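Local coordinates for protein phosphoribosylaminoimidazole-succinocarboxamide synthase (PDB 4O7R) that catalyses the ATP-dependent ligation of L-aspartate to the carboxylate of CAIR, giving SAICAR in de novo purine biosynthesis, at residues P87-V92 with Y120-E125; R93-G98 with R198-K203; K38-K43 with D211-D216; F174-G179 with D190-D195. All coordinates share one frame; numbering follows the deposited sequence.

All four contacts border the pocket that holds uridine-5'-monophosphate. Contacts 1, 2 and 4 reach the same antiparallel sheet, strand 84-93 lying between 111-121 and 169-180. Contacts 1 and 4, with centres about 11 Å apart, are joined directly by backbone pairing of Val90 with Leu176 and Val92 with Phe174. Contact 3, whose centre is about 18 Å from those of contacts 2 and 4, ties the hairpin 30-41 to helix 211-214. Along the chain it encloses the other three; contact 1 closes before 4 opens, 4 lies within the span of 2, and 1 and 2 alternate. A salt bridge from Arg198 to Asp211 joins contacts 2 and 3; together the four bring distant chain segments to one nucleotide.

Contact 1. Residues P87-V92 with Y120-E125; sequences PLEVVV and YYKNDE. With U5P (uridine-5'-monophosphate), chain B.
Glu89 and Tyr120 sit across from each other as a hydrogen-bonded pair of antiparallel strands, 84-93 and 111-121, in the sheet that borders the nucleotide pocket. Tyr120 N gives a hydrogen bond of 2.8 Å to Glu89 O, in the carbonyl plane, and Glu89 N returns one to Tyr120 O. The two side chains leave the same face of the sheet but cross at about a right angle, the carboxylate turned 60° from the phenol ring. Glu89 runs out extended beyond CG, bringing its carboxylate near the uracil O4 of the bound nucleotide. Lys122 crosses it at its CG, then bends at its last two torsions so that NZ comes back to Glu89 OE1 in a rather long 3.5 Å salt bridge; Glu177 is a second acidic partner of this ammonium. Farther along, Val91 lays its CG2 methyl 3.6 Å from Tyr120 CE2, while CG1, anti to the backbone N (chi1 176°), turns to the ribose. The phenol OH is held by Glu118. Leu88 and Tyr121 point to the other face, where Tyr121 brings the edge of its ring to the backbone of Pro87, its CD1 3.5 Å from Pro87 O.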
# COMPACT_ATOMS: atom_id res chain seq x y z
N PRO A 87 -8.26 -3.54 -13.06
CA PRO A 87 -6.93 -2.99 -13.35
C PRO A 87 -5.97 -3.27 -12.21
O PRO A 87 -5.42 -2.33 -11.61
CB PRO A 87 -7.20 -1.48 -13.50
CG PRO A 87 -8.42 -1.22 -12.65
CD PRO A 87 -9.20 -2.53 -12.54
N LEU A 88 -5.79 -4.55 -11.87
CA LEU A 88 -4.97 -4.91 -10.71
C LEU A 88 -3.94 -5.96 -11.03
O LEU A 88 -4.14 -6.80 -11.91
CB LEU A 88 -5.82 -5.43 -9.54
CG LEU A 88 -7.04 -4.66 -9.04
CD1 LEU A 88 -7.99 -5.63 -8.34
CD2 LEU A 88 -6.63 -3.52 -8.13
N GLU A 89 -2.83 -5.90 -10.30
CA GLU A 89 -1.95 -7.03 -10.11
C GLU A 89 -2.05 -7.42 -8.64
O GLU A 89 -1.90 -6.58 -7.75
CB GLU A 89 -0.54 -6.67 -10.50
CG GLU A 89 -0.39 -6.50 -11.99
CD GLU A 89 0.84 -5.69 -12.36
OE1 GLU A 89 1.19 -5.68 -13.55
OE2 GLU A 89 1.44 -5.06 -11.44
N VAL A 90 -2.35 -8.69 -8.39
CA VAL A 90 -2.64 -9.17 -7.04
C VAL A 90 -1.50 -10.08 -6.65
O VAL A 90 -1.35 -11.14 -7.23
CB VAL A 90 -3.98 -9.95 -7.01
CG1 VAL A 90 -4.34 -10.37 -5.59
CG2 VAL A 90 -5.09 -9.10 -7.60
N VAL A 91 -0.72 -9.67 -5.66
CA VAL A 91 0.49 -10.42 -5.32
C VAL A 91 0.34 -11.19 -4.01
O VAL A 91 -0.09 -10.65 -2.99
CB VAL A 91 1.74 -9.49 -5.29
CG1 VAL A 91 2.96 -10.28 -4.85
CG2 VAL A 91 1.97 -8.88 -6.67
N VAL A 92 0.67 -12.47 -4.04
CA VAL A 92 0.59 -13.28 -2.83
C VAL A 92 2.03 -13.64 -2.45
O VAL A 92 2.81 -14.06 -3.32
CB VAL A 92 -0.33 -14.51 -3.02
CG1 VAL A 92 -0.53 -15.28 -1.70
CG2 VAL A 92 -1.67 -14.06 -3.55
N TYR A 120 -1.80 -4.05 -6.45
CA TYR A 120 -1.08 -3.06 -7.25
C TYR A 120 -2.02 -2.57 -8.34
O TYR A 120 -2.75 -3.37 -8.93
CB TYR A 120 0.18 -3.68 -7.88
CG TYR A 120 1.25 -3.99 -6.87
CD1 TYR A 120 2.23 -3.03 -6.52
CD2 TYR A 120 1.30 -5.24 -6.24
CE1 TYR A 120 3.21 -3.31 -5.58
CE2 TYR A 120 2.28 -5.53 -5.30
CZ TYR A 120 3.22 -4.56 -4.96
OH TYR A 120 4.18 -4.88 -4.02
N TYR A 121 -2.01 -1.27 -8.60
CA TYR A 121 -2.81 -0.70 -9.68
C TYR A 121 -2.01 -0.80 -10.99
O TYR A 121 -0.88 -0.33 -11.05
CB TYR A 121 -3.23 0.75 -9.31
CG TYR A 121 -3.83 1.63 -10.41
CD1 TYR A 121 -4.82 1.15 -11.30
CD2 TYR A 121 -3.43 2.95 -10.53
CE1 TYR A 121 -5.35 1.97 -12.28
CE2 TYR A 121 -3.96 3.78 -11.51
CZ TYR A 121 -4.91 3.29 -12.38
OH TYR A 121 -5.40 4.16 -13.34
N LYS A 122 -2.58 -1.46 -12.01
CA LYS A 122 -1.94 -1.58 -13.32
C LYS A 122 -2.01 -0.26 -14.03
O LYS A 122 -3.04 0.11 -14.59
CB LYS A 122 -2.64 -2.59 -14.21
CG LYS A 122 -2.23 -4.03 -14.02
CD LYS A 122 -2.99 -4.89 -15.02
CE LYS A 122 -2.28 -4.92 -16.36
NZ LYS A 122 -1.05 -5.74 -16.25
N ASN A 123 -0.89 0.45 -14.02
CA ASN A 123 -0.82 1.73 -14.65
C ASN A 123 0.64 1.97 -14.97
O ASN A 123 1.49 2.04 -14.08
CB ASN A 123 -1.39 2.79 -13.71
CG ASN A 123 -1.49 4.13 -14.37
OD1 ASN A 123 -0.48 4.72 -14.74
ND2 ASN A 123 -2.71 4.63 -14.54
N ASP A 124 0.93 2.04 -16.27
CA ASP A 124 2.29 2.21 -16.77
C ASP A 124 2.88 3.54 -16.39
O ASP A 124 4.05 3.60 -16.00
CB ASP A 124 2.32 2.05 -18.29
CG ASP A 124 2.22 0.62 -18.72
OD1 ASP A 124 3.00 -0.21 -18.20
OD2 ASP A 124 1.37 0.32 -19.57
N GLU A 125 2.08 4.60 -16.49
CA GLU A 125 2.49 5.96 -16.13
C GLU A 125 2.87 6.10 -14.66
O GLU A 125 3.77 6.87 -14.32
CB GLU A 125 1.39 6.97 -16.48
CG GLU A 125 1.64 7.76 -17.76
N1 U5P B . 5.35 -9.83 -10.56
C2 U5P B . 4.80 -9.97 -11.87
N3 U5P B . 4.60 -8.89 -12.65
C4 U5P B . 4.94 -7.66 -12.19
C5 U5P B . 5.47 -7.48 -10.91
C6 U5P B . 5.67 -8.60 -10.09
O2 U5P B . 4.50 -11.10 -12.31
O4 U5P B . 4.75 -6.65 -12.91
C1' U5P B . 5.56 -11.01 -9.71
C2' U5P B . 7.04 -11.28 -9.48
O2' U5P B . 7.59 -12.13 -10.48
C3' U5P B . 7.01 -11.95 -8.11
C4' U5P B . 5.85 -11.28 -7.36
O3' U5P B . 6.68 -13.32 -8.27
O4' U5P B . 4.97 -10.82 -8.40
C5' U5P B . 6.28 -10.13 -6.44
O5' U5P B . 6.98 -9.14 -7.19
P U5P B . 7.82 -7.93 -6.53
O1P U5P B . 8.66 -8.52 -5.45
O2P U5P B . 8.62 -7.39 -7.70
O3P U5P B . 6.75 -6.98 -6.03

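Contact 2. Residues R93-G98 with R198-K203; sequences RNVVAG and RFWDAK. With U5P (uridine-5'-monophosphate), chain B.
Arg93 and Arg198 bring their guanidinium groups together on the phosphate of the bound uridine-5'-monophosphate. Both donate to the same oxygen: Arg93 NH2 reaches O1P of the nucleotide at 2.6 Å, and Arg198 NH1 reaches that O1P at 3.0 Å. Arg93 also sends NH1 to O3P, thus spanning two phosphate oxygens. Its chi1 (-34°) is off the staggered position, chi2 is extended and the chain folds at chi3 (76°), which lays one face of the guanidinium against C5' of the nucleotide. Arg198 is built differently: it runs straight from CG to NE, and its last torsion turns the guanidinium across the line of the chain. Gly98 N lies over the centre of one guanidinium face, C2' of the ribose lies over the opposite face, and the phosphorus sits at the edge. Salt bridges to Glu118 (Arg93) and to Asp211 and Asp173 (Arg198) probably help balance these charges. This is a phosphate-binding pocket formed where the loop after strand 84-93 faces strand 197-201, consistent with recognition of the substrate's ribose phosphate in SAICAR synthetases. Away from the ligand, Ala97 CB rests on the aliphatic part of Arg198, 3.7 Å from its CD. Trp200 CG lies beside its own backbone N (chi1 -65°), carrying the indole to the loop, where its six-membered ring meets Val95 CG1, with 3.9 Å between that methyl and Trp200 CZ3.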
# COMPACT_ATOMS: atom_id res chain seq x y z
N ARG A 93 2.38 -13.43 -1.18
CA ARG A 93 3.77 -13.65 -0.71
C ARG A 93 3.84 -14.59 0.50
O ARG A 93 3.19 -14.33 1.51
CB ARG A 93 4.46 -12.29 -0.42
CG ARG A 93 4.01 -11.19 -1.38
CD ARG A 93 4.78 -9.88 -1.20
NE ARG A 93 6.10 -9.98 -1.79
CZ ARG A 93 6.60 -9.19 -2.73
NH1 ARG A 93 5.90 -8.15 -3.21
NH2 ARG A 93 7.81 -9.44 -3.19
N ASN A 94 4.58 -15.69 0.36
CA ASN A 94 4.83 -16.66 1.47
C ASN A 94 6.23 -16.45 2.09
O ASN A 94 6.40 -16.54 3.33
CB ASN A 94 4.72 -18.10 0.96
CG ASN A 94 3.38 -18.38 0.29
OD1 ASN A 94 2.34 -18.24 0.91
ND2 ASN A 94 3.40 -18.74 -1.00
N VAL A 95 7.22 -16.18 1.23
CA VAL A 95 8.61 -15.98 1.63
C VAL A 95 9.05 -14.56 1.20
O VAL A 95 8.67 -14.09 0.12
CB VAL A 95 9.53 -17.05 1.00
CG1 VAL A 95 11.00 -16.77 1.33
CG2 VAL A 95 9.15 -18.44 1.48
N VAL A 96 9.82 -13.87 2.05
CA VAL A 96 10.26 -12.51 1.73
C VAL A 96 11.25 -12.54 0.56
O VAL A 96 12.22 -13.32 0.56
CB VAL A 96 10.87 -11.78 2.96
CG1 VAL A 96 11.50 -10.44 2.57
CG2 VAL A 96 9.81 -11.54 4.01
N ALA A 97 10.96 -11.72 -0.45
CA ALA A 97 11.80 -11.60 -1.66
C ALA A 97 11.45 -10.32 -2.39
O ALA A 97 10.45 -9.69 -2.06
CB ALA A 97 11.63 -12.80 -2.58
N GLY A 98 12.27 -9.95 -3.38
CA GLY A 98 12.03 -8.75 -4.20
C GLY A 98 11.62 -7.49 -3.44
O GLY A 98 12.25 -7.10 -2.46
N ARG A 198 7.79 -16.48 -8.17
CA ARG A 198 9.10 -16.93 -7.71
C ARG A 198 9.02 -18.38 -7.28
O ARG A 198 8.09 -18.78 -6.55
CB ARG A 198 9.65 -16.04 -6.58
CG ARG A 198 10.00 -14.63 -7.02
CD ARG A 198 10.84 -13.90 -5.99
NE ARG A 198 11.40 -12.70 -6.60
CZ ARG A 198 10.81 -11.51 -6.61
NH1 ARG A 198 9.65 -11.32 -5.97
NH2 ARG A 198 11.39 -10.49 -7.23
N PHE A 199 9.98 -19.17 -7.77
CA PHE A 199 10.12 -20.58 -7.45
C PHE A 199 11.53 -20.85 -6.94
O PHE A 199 12.50 -20.57 -7.65
CB PHE A 199 9.93 -21.42 -8.71
CG PHE A 199 8.54 -21.37 -9.28
CD1 PHE A 199 7.42 -21.43 -8.45
CD2 PHE A 199 8.36 -21.31 -10.66
CE1 PHE A 199 6.14 -21.41 -8.99
CE2 PHE A 199 7.08 -21.29 -11.20
CZ PHE A 199 5.97 -21.34 -10.38
N TRP A 200 11.67 -21.37 -5.73
CA TRP A 200 13.00 -21.79 -5.25
C TRP A 200 13.09 -23.29 -5.14
O TRP A 200 12.12 -23.95 -4.81
CB TRP A 200 13.36 -21.16 -3.92
CG TRP A 200 13.54 -19.68 -3.94
CD1 TRP A 200 13.53 -18.82 -5.06
CD2 TRP A 200 13.79 -18.80 -2.79
NE1 TRP A 200 13.72 -17.53 -4.67
CE2 TRP A 200 13.90 -17.45 -3.32
CE3 TRP A 200 13.93 -19.01 -1.43
CZ2 TRP A 200 14.14 -16.35 -2.50
CZ3 TRP A 200 14.16 -17.89 -0.61
CH2 TRP A 200 14.26 -16.60 -1.14
N ASP A 201 14.27 -23.83 -5.45
CA ASP A 201 14.51 -25.24 -5.17
C ASP A 201 14.44 -25.45 -3.67
O ASP A 201 15.08 -24.71 -2.92
CB ASP A 201 15.88 -25.71 -5.67
CG ASP A 201 16.14 -27.16 -5.31
OD1 ASP A 201 15.38 -28.00 -5.80
OD2 ASP A 201 17.06 -27.45 -4.50
N ALA A 202 13.67 -26.45 -3.24
CA ALA A 202 13.55 -26.77 -1.80
C ALA A 202 14.88 -27.00 -1.05
O ALA A 202 15.03 -26.54 0.10
CB ALA A 202 12.59 -27.94 -1.57
N LYS A 203 15.84 -27.68 -1.69
CA LYS A 203 17.12 -27.96 -1.04
C LYS A 203 18.11 -26.80 -1.16
O LYS A 203 18.64 -26.32 -0.15
CB LYS A 203 17.75 -29.25 -1.58
CG LYS A 203 18.95 -29.75 -0.78
N1 U5P B . 5.35 -9.83 -10.56
C2 U5P B . 4.80 -9.97 -11.87
N3 U5P B . 4.60 -8.89 -12.65
C4 U5P B . 4.94 -7.66 -12.19
C5 U5P B . 5.47 -7.48 -10.91
C6 U5P B . 5.67 -8.60 -10.09
O2 U5P B . 4.50 -11.10 -12.31
O4 U5P B . 4.75 -6.65 -12.91
C1' U5P B . 5.56 -11.01 -9.71
C2' U5P B . 7.04 -11.28 -9.48
O2' U5P B . 7.59 -12.13 -10.48
C3' U5P B . 7.01 -11.95 -8.11
C4' U5P B . 5.85 -11.28 -7.36
O3' U5P B . 6.68 -13.32 -8.27
O4' U5P B . 4.97 -10.82 -8.40
C5' U5P B . 6.28 -10.13 -6.44
O5' U5P B . 6.98 -9.14 -7.19
P U5P B . 7.82 -7.93 -6.53
O1P U5P B . 8.66 -8.52 -5.45
O2P U5P B . 8.62 -7.39 -7.70
O3P U5P B . 6.75 -6.98 -6.03

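Contact 3. Residues K38-K43 with D211-D216; sequences KKARFK and DVFRFD. With U5P (uridine-5'-monophosphate), chain B; PO4 (phosphate ion), chain D.
Lys38 NZ is gripped by three oxygens at the end of helix 211-214. It donates to Phe213 O at 2.7 Å, to Arg214 O at 3.0 Å, and to Asp216 OD1 at 2.8 Å, the last a salt bridge approached from above the carboxylate plane. The Phe213 carbonyl is met nearly end-on (C=O...N angle 157°), whereas Arg214 O is reached well above its carbonyl plane. The fully extended chain of Lys38, with CG anti to the backbone N (chi1 -176°), carries the ammonium this far and lays its methylenes along the Phe213 ring. NZ itself stands over the face of that ring, 5.0 Å from its centroid, in a cation-pi interaction. Phe42 presents its edge to Phe213 in an offset edge-to-face pair, planes 82° apart, and Ala40 CB packs 3.6 Å from Phe213 CE1. Arg214 starts away from the strand and reaches the ligands: NE and NH1 donate to a phosphate ion, probably from the crystallisation liquor, NH1 also donates to O2' of the nucleotide, and NH2 pairs with Asp211. Lys38 binds the carbonyl end of a short helix that finishes in a Schellman motif, with Asp216, at positive phi, as its C-prime residue.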
# COMPACT_ATOMS: atom_id res chain seq x y z
N LYS A 38 14.74 -3.61 -18.99
CA LYS A 38 15.60 -4.71 -19.38
C LYS A 38 14.84 -5.62 -20.34
O LYS A 38 13.72 -6.03 -20.04
CB LYS A 38 16.05 -5.47 -18.12
CG LYS A 38 17.05 -6.59 -18.37
CD LYS A 38 17.72 -7.05 -17.07
CE LYS A 38 18.85 -8.04 -17.36
NZ LYS A 38 19.40 -8.68 -16.13
N LYS A 39 15.43 -5.94 -21.50
CA LYS A 39 14.77 -6.75 -22.54
C LYS A 39 15.69 -7.80 -23.14
O LYS A 39 16.85 -7.52 -23.43
CB LYS A 39 14.23 -5.86 -23.67
CG LYS A 39 13.03 -5.01 -23.33
CD LYS A 39 12.62 -4.13 -24.50
CE LYS A 39 11.90 -2.88 -24.03
NZ LYS A 39 12.12 -1.73 -24.95
N ALA A 40 15.16 -9.00 -23.35
CA ALA A 40 15.85 -10.08 -24.05
C ALA A 40 14.80 -11.02 -24.60
O ALA A 40 13.65 -11.00 -24.17
CB ALA A 40 16.78 -10.83 -23.11
N ARG A 41 15.19 -11.84 -25.57
CA ARG A 41 14.33 -12.91 -26.07
C ARG A 41 14.96 -14.24 -25.72
O ARG A 41 16.18 -14.38 -25.75
CB ARG A 41 14.14 -12.79 -27.58
CG ARG A 41 13.43 -11.52 -28.01
CD ARG A 41 13.40 -11.33 -29.53
NE ARG A 41 13.05 -12.55 -30.26
CZ ARG A 41 11.81 -12.99 -30.48
NH1 ARG A 41 10.76 -12.33 -30.02
NH2 ARG A 41 11.63 -14.11 -31.17
N PHE A 42 14.13 -15.21 -25.36
CA PHE A 42 14.63 -16.52 -25.01
C PHE A 42 13.85 -17.56 -25.79
O PHE A 42 12.66 -17.75 -25.55
CB PHE A 42 14.52 -16.75 -23.50
CG PHE A 42 15.38 -15.84 -22.67
CD1 PHE A 42 16.74 -16.11 -22.47
CD2 PHE A 42 14.85 -14.70 -22.07
CE1 PHE A 42 17.53 -15.27 -21.71
CE2 PHE A 42 15.64 -13.87 -21.29
CZ PHE A 42 16.99 -14.15 -21.11
N LYS A 43 14.53 -18.21 -26.74
CA LYS A 43 13.87 -19.15 -27.66
C LYS A 43 13.33 -20.31 -26.84
O LYS A 43 14.05 -20.88 -26.01
CB LYS A 43 14.81 -19.61 -28.79
CG LYS A 43 14.32 -20.81 -29.62
CD LYS A 43 13.18 -20.47 -30.59
N ASP A 211 13.74 -14.32 -11.89
CA ASP A 211 14.84 -13.68 -11.14
C ASP A 211 16.23 -14.01 -11.72
O ASP A 211 17.17 -13.21 -11.63
CB ASP A 211 14.80 -14.06 -9.66
CG ASP A 211 13.90 -13.16 -8.84
OD1 ASP A 211 13.30 -12.19 -9.36
OD2 ASP A 211 13.78 -13.44 -7.63
N VAL A 212 16.34 -15.19 -12.31
CA VAL A 212 17.53 -15.61 -13.07
C VAL A 212 17.88 -14.56 -14.14
O VAL A 212 19.04 -14.15 -14.27
CB VAL A 212 17.32 -17.01 -13.66
CG1 VAL A 212 18.48 -17.45 -14.55
CG2 VAL A 212 17.10 -18.02 -12.53
N PHE A 213 16.86 -14.11 -14.88
CA PHE A 213 17.01 -13.04 -15.87
C PHE A 213 17.15 -11.69 -15.19
O PHE A 213 18.11 -10.97 -15.45
CB PHE A 213 15.83 -13.08 -16.85
CG PHE A 213 15.70 -11.85 -17.73
CD1 PHE A 213 16.68 -11.53 -18.68
CD2 PHE A 213 14.57 -11.05 -17.66
CE1 PHE A 213 16.54 -10.41 -19.51
CE2 PHE A 213 14.42 -9.93 -18.48
CZ PHE A 213 15.41 -9.62 -19.40
N ARG A 214 16.20 -11.34 -14.32
CA ARG A 214 16.25 -10.07 -13.58
C ARG A 214 17.67 -9.79 -13.06
O ARG A 214 18.24 -8.73 -13.35
CB ARG A 214 15.25 -10.08 -12.41
CG ARG A 214 13.83 -9.64 -12.72
CD ARG A 214 12.99 -9.69 -11.45
NE ARG A 214 11.56 -9.60 -11.71
CZ ARG A 214 10.66 -10.59 -11.56
NH1 ARG A 214 9.40 -10.34 -11.86
NH2 ARG A 214 11.00 -11.81 -11.11
N PHE A 215 18.23 -10.73 -12.30
CA PHE A 215 19.50 -10.49 -11.61
C PHE A 215 20.70 -11.28 -12.17
O PHE A 215 21.68 -11.49 -11.46
CB PHE A 215 19.34 -10.73 -10.10
CG PHE A 215 18.21 -9.95 -9.47
CD1 PHE A 215 18.23 -8.56 -9.44
CD2 PHE A 215 17.13 -10.62 -8.89
CE1 PHE A 215 17.19 -7.84 -8.86
CE2 PHE A 215 16.09 -9.91 -8.31
CZ PHE A 215 16.12 -8.52 -8.28
N ASP A 216 20.60 -11.72 -13.43
CA ASP A 216 21.68 -12.44 -14.12
C ASP A 216 22.26 -13.56 -13.27
O ASP A 216 23.42 -13.49 -12.86
CB ASP A 216 22.80 -11.48 -14.55
CG ASP A 216 22.26 -10.25 -15.27
OD1 ASP A 216 21.63 -10.40 -16.33
OD2 ASP A 216 22.47 -9.13 -14.77
N1 U5P B . 5.35 -9.83 -10.56
C2 U5P B . 4.80 -9.97 -11.87
N3 U5P B . 4.60 -8.89 -12.65
C4 U5P B . 4.94 -7.66 -12.19
C5 U5P B . 5.47 -7.48 -10.91
C6 U5P B . 5.67 -8.60 -10.09
O2 U5P B . 4.50 -11.10 -12.31
O4 U5P B . 4.75 -6.65 -12.91
C1' U5P B . 5.56 -11.01 -9.71
C2' U5P B . 7.04 -11.28 -9.48
O2' U5P B . 7.59 -12.13 -10.48
C3' U5P B . 7.01 -11.95 -8.11
C4' U5P B . 5.85 -11.28 -7.36
O3' U5P B . 6.68 -13.32 -8.27
O4' U5P B . 4.97 -10.82 -8.40
C5' U5P B . 6.28 -10.13 -6.44
O5' U5P B . 6.98 -9.14 -7.19
P U5P B . 7.82 -7.93 -6.53
O1P U5P B . 8.66 -8.52 -5.45
O2P U5P B . 8.62 -7.39 -7.70
O3P U5P B . 6.75 -6.98 -6.03
P PO4 D . 9.54 -6.92 -13.42
O1 PO4 D . 9.24 -7.36 -14.85
O2 PO4 D . 8.55 -7.66 -12.53
O3 PO4 D . 10.97 -7.19 -13.02
O4 PO4 D . 9.37 -5.42 -13.25

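Contact 4. Residues F174-G179 with D190-D195; sequences FKLEFG and DEISPD. With U5P (uridine-5'-monophosphate), chain B.
Around their closest approach, residues 175-177 and 190-192 run in roughly opposite directions, 149° apart, with the CA atoms of Glu177 and Asp190 at 5.7 Å. The first lies on strand 169-180 of the central antiparallel sheet, the second in the loop leading to strand 197-201. Between them lies a largely buried salt-bridge network. Lys175 turns at chi2 and chi3 (-90° and -64°), a double bend that curls its chain past the uracil, CE 3.3 Å from O2 of the nucleotide, and brings NZ to the rim of two stacked carboxylates. NZ forms a salt bridge with Asp190 OD1 and a hydrogen-bonded one with Glu177 OE2, each at 2.9 Å, the latter from above the carboxylate plane. Lys175 probably offsets the repulsion of these nearly parallel groups, helped by Lys13 on Asp190 and Lys122 on Glu177. On the other side of the strand, Leu176 CD2 meets Ile192 CD1. One water accepts from Lys175 NZ at 2.7 Å and donates to Asp190 OD1 at 2.6 Å.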
# COMPACT_ATOMS: atom_id res chain seq x y z
N PHE A 174 3.95 -14.76 -5.99
CA PHE A 174 3.47 -14.82 -7.38
C PHE A 174 2.42 -13.74 -7.60
O PHE A 174 1.79 -13.29 -6.64
CB PHE A 174 2.89 -16.21 -7.70
CG PHE A 174 1.65 -16.57 -6.92
CD1 PHE A 174 0.39 -16.30 -7.43
CD2 PHE A 174 1.75 -17.21 -5.69
CE1 PHE A 174 -0.75 -16.63 -6.71
CE2 PHE A 174 0.61 -17.56 -4.97
CZ PHE A 174 -0.65 -17.27 -5.48
N LYS A 175 2.24 -13.34 -8.85
CA LYS A 175 1.27 -12.30 -9.23
C LYS A 175 0.08 -12.94 -9.99
O LYS A 175 0.28 -13.82 -10.85
CB LYS A 175 1.96 -11.23 -10.07
CG LYS A 175 1.09 -10.05 -10.51
CD LYS A 175 0.38 -10.26 -11.86
CE LYS A 175 1.38 -10.39 -13.02
NZ LYS A 175 0.77 -10.72 -14.35
N LEU A 176 -1.14 -12.51 -9.63
CA LEU A 176 -2.37 -12.89 -10.33
C LEU A 176 -3.13 -11.68 -10.89
O LEU A 176 -3.04 -10.58 -10.36
CB LEU A 176 -3.35 -13.63 -9.39
CG LEU A 176 -2.94 -14.94 -8.75
CD1 LEU A 176 -4.06 -15.43 -7.83
CD2 LEU A 176 -2.56 -15.98 -9.80
N GLU A 177 -3.90 -11.91 -11.95
CA GLU A 177 -4.80 -10.89 -12.48
C GLU A 177 -6.15 -11.55 -12.66
O GLU A 177 -6.24 -12.80 -12.78
CB GLU A 177 -4.29 -10.37 -13.83
CG GLU A 177 -2.91 -9.74 -13.72
CD GLU A 177 -2.47 -8.97 -14.96
OE1 GLU A 177 -3.30 -8.62 -15.82
OE2 GLU A 177 -1.26 -8.70 -15.04
N PHE A 178 -7.19 -10.73 -12.68
CA PHE A 178 -8.57 -11.19 -12.63
C PHE A 178 -9.43 -10.34 -13.54
O PHE A 178 -9.09 -9.19 -13.80
CB PHE A 178 -9.12 -11.03 -11.21
CG PHE A 178 -8.51 -11.94 -10.20
CD1 PHE A 178 -9.10 -13.18 -9.93
CD2 PHE A 178 -7.38 -11.55 -9.49
CE1 PHE A 178 -8.54 -14.04 -8.98
CE2 PHE A 178 -6.83 -12.40 -8.53
CZ PHE A 178 -7.41 -13.64 -8.28
N GLY A 179 -10.57 -10.89 -13.97
CA GLY A 179 -11.63 -10.14 -14.65
C GLY A 179 -13.01 -10.66 -14.29
O GLY A 179 -13.13 -11.73 -13.70
N ASP A 190 -4.97 -13.56 -17.04
CA ASP A 190 -3.54 -13.52 -17.43
C ASP A 190 -2.89 -14.92 -17.50
O ASP A 190 -3.43 -15.85 -18.11
CB ASP A 190 -2.76 -12.56 -16.51
CG ASP A 190 -1.45 -12.05 -17.15
OD1 ASP A 190 -0.39 -12.24 -16.54
OD2 ASP A 190 -1.47 -11.44 -18.24
N GLU A 191 -1.74 -15.07 -16.83
CA GLU A 191 -0.91 -16.26 -16.93
C GLU A 191 -0.44 -16.69 -15.54
O GLU A 191 -0.53 -15.90 -14.58
CB GLU A 191 0.33 -15.97 -17.82
CG GLU A 191 1.42 -15.14 -17.13
CD GLU A 191 2.65 -14.89 -18.00
OE1 GLU A 191 3.49 -15.81 -18.13
OE2 GLU A 191 2.79 -13.76 -18.53
N ILE A 192 0.05 -17.92 -15.42
CA ILE A 192 0.78 -18.36 -14.22
C ILE A 192 1.99 -19.14 -14.72
O ILE A 192 1.85 -20.24 -15.24
CB ILE A 192 -0.08 -19.24 -13.27
CG1 ILE A 192 -1.38 -18.52 -12.88
CG2 ILE A 192 0.70 -19.58 -12.00
CD1 ILE A 192 -2.39 -19.39 -12.18
N SER A 193 3.19 -18.58 -14.57
CA SER A 193 4.36 -19.10 -15.23
C SER A 193 5.57 -18.70 -14.41
O SER A 193 5.42 -17.95 -13.44
CB SER A 193 4.44 -18.54 -16.66
OG SER A 193 4.88 -17.19 -16.67
N PRO A 194 6.78 -19.20 -14.78
CA PRO A 194 7.97 -18.80 -14.04
C PRO A 194 8.32 -17.31 -14.22
O PRO A 194 9.20 -16.80 -13.53
CB PRO A 194 9.06 -19.71 -14.62
CG PRO A 194 8.34 -20.89 -15.20
CD PRO A 194 7.07 -20.27 -15.75
N ASP A 195 7.64 -16.65 -15.16
CA ASP A 195 7.70 -15.20 -15.32
C ASP A 195 6.99 -14.46 -14.17
O ASP A 195 7.44 -13.40 -13.74
CB ASP A 195 7.00 -14.78 -16.61
CG ASP A 195 7.95 -14.59 -17.81
OD1 ASP A 195 7.62 -13.77 -18.68
OD2 ASP A 195 8.99 -15.26 -17.91
N1 U5P B . 5.35 -9.83 -10.56
C2 U5P B . 4.80 -9.97 -11.87
N3 U5P B . 4.60 -8.89 -12.65
C4 U5P B . 4.94 -7.66 -12.19
C5 U5P B . 5.47 -7.48 -10.91
C6 U5P B . 5.67 -8.60 -10.09
O2 U5P B . 4.50 -11.10 -12.31
O4 U5P B . 4.75 -6.65 -12.91
C1' U5P B . 5.56 -11.01 -9.71
C2' U5P B . 7.04 -11.28 -9.48
O2' U5P B . 7.59 -12.13 -10.48
C3' U5P B . 7.01 -11.95 -8.11
C4' U5P B . 5.85 -11.28 -7.36
O3' U5P B . 6.68 -13.32 -8.27
O4' U5P B . 4.97 -10.82 -8.40
C5' U5P B . 6.28 -10.13 -6.44
O5' U5P B . 6.98 -9.14 -7.19
P U5P B . 7.82 -7.93 -6.53
O1P U5P B . 8.66 -8.52 -5.45
O2P U5P B . 8.62 -7.39 -7.70
O3P U5P B . 6.75 -6.98 -6.03
O HOH W 1 1.98 -11.23 -16.73
O HOH W 2 -0.17 -13.11 -13.41
O HOH W 3 -3.12 -14.56 -13.18
O HOH W 4 -3.86 -9.62 -18.53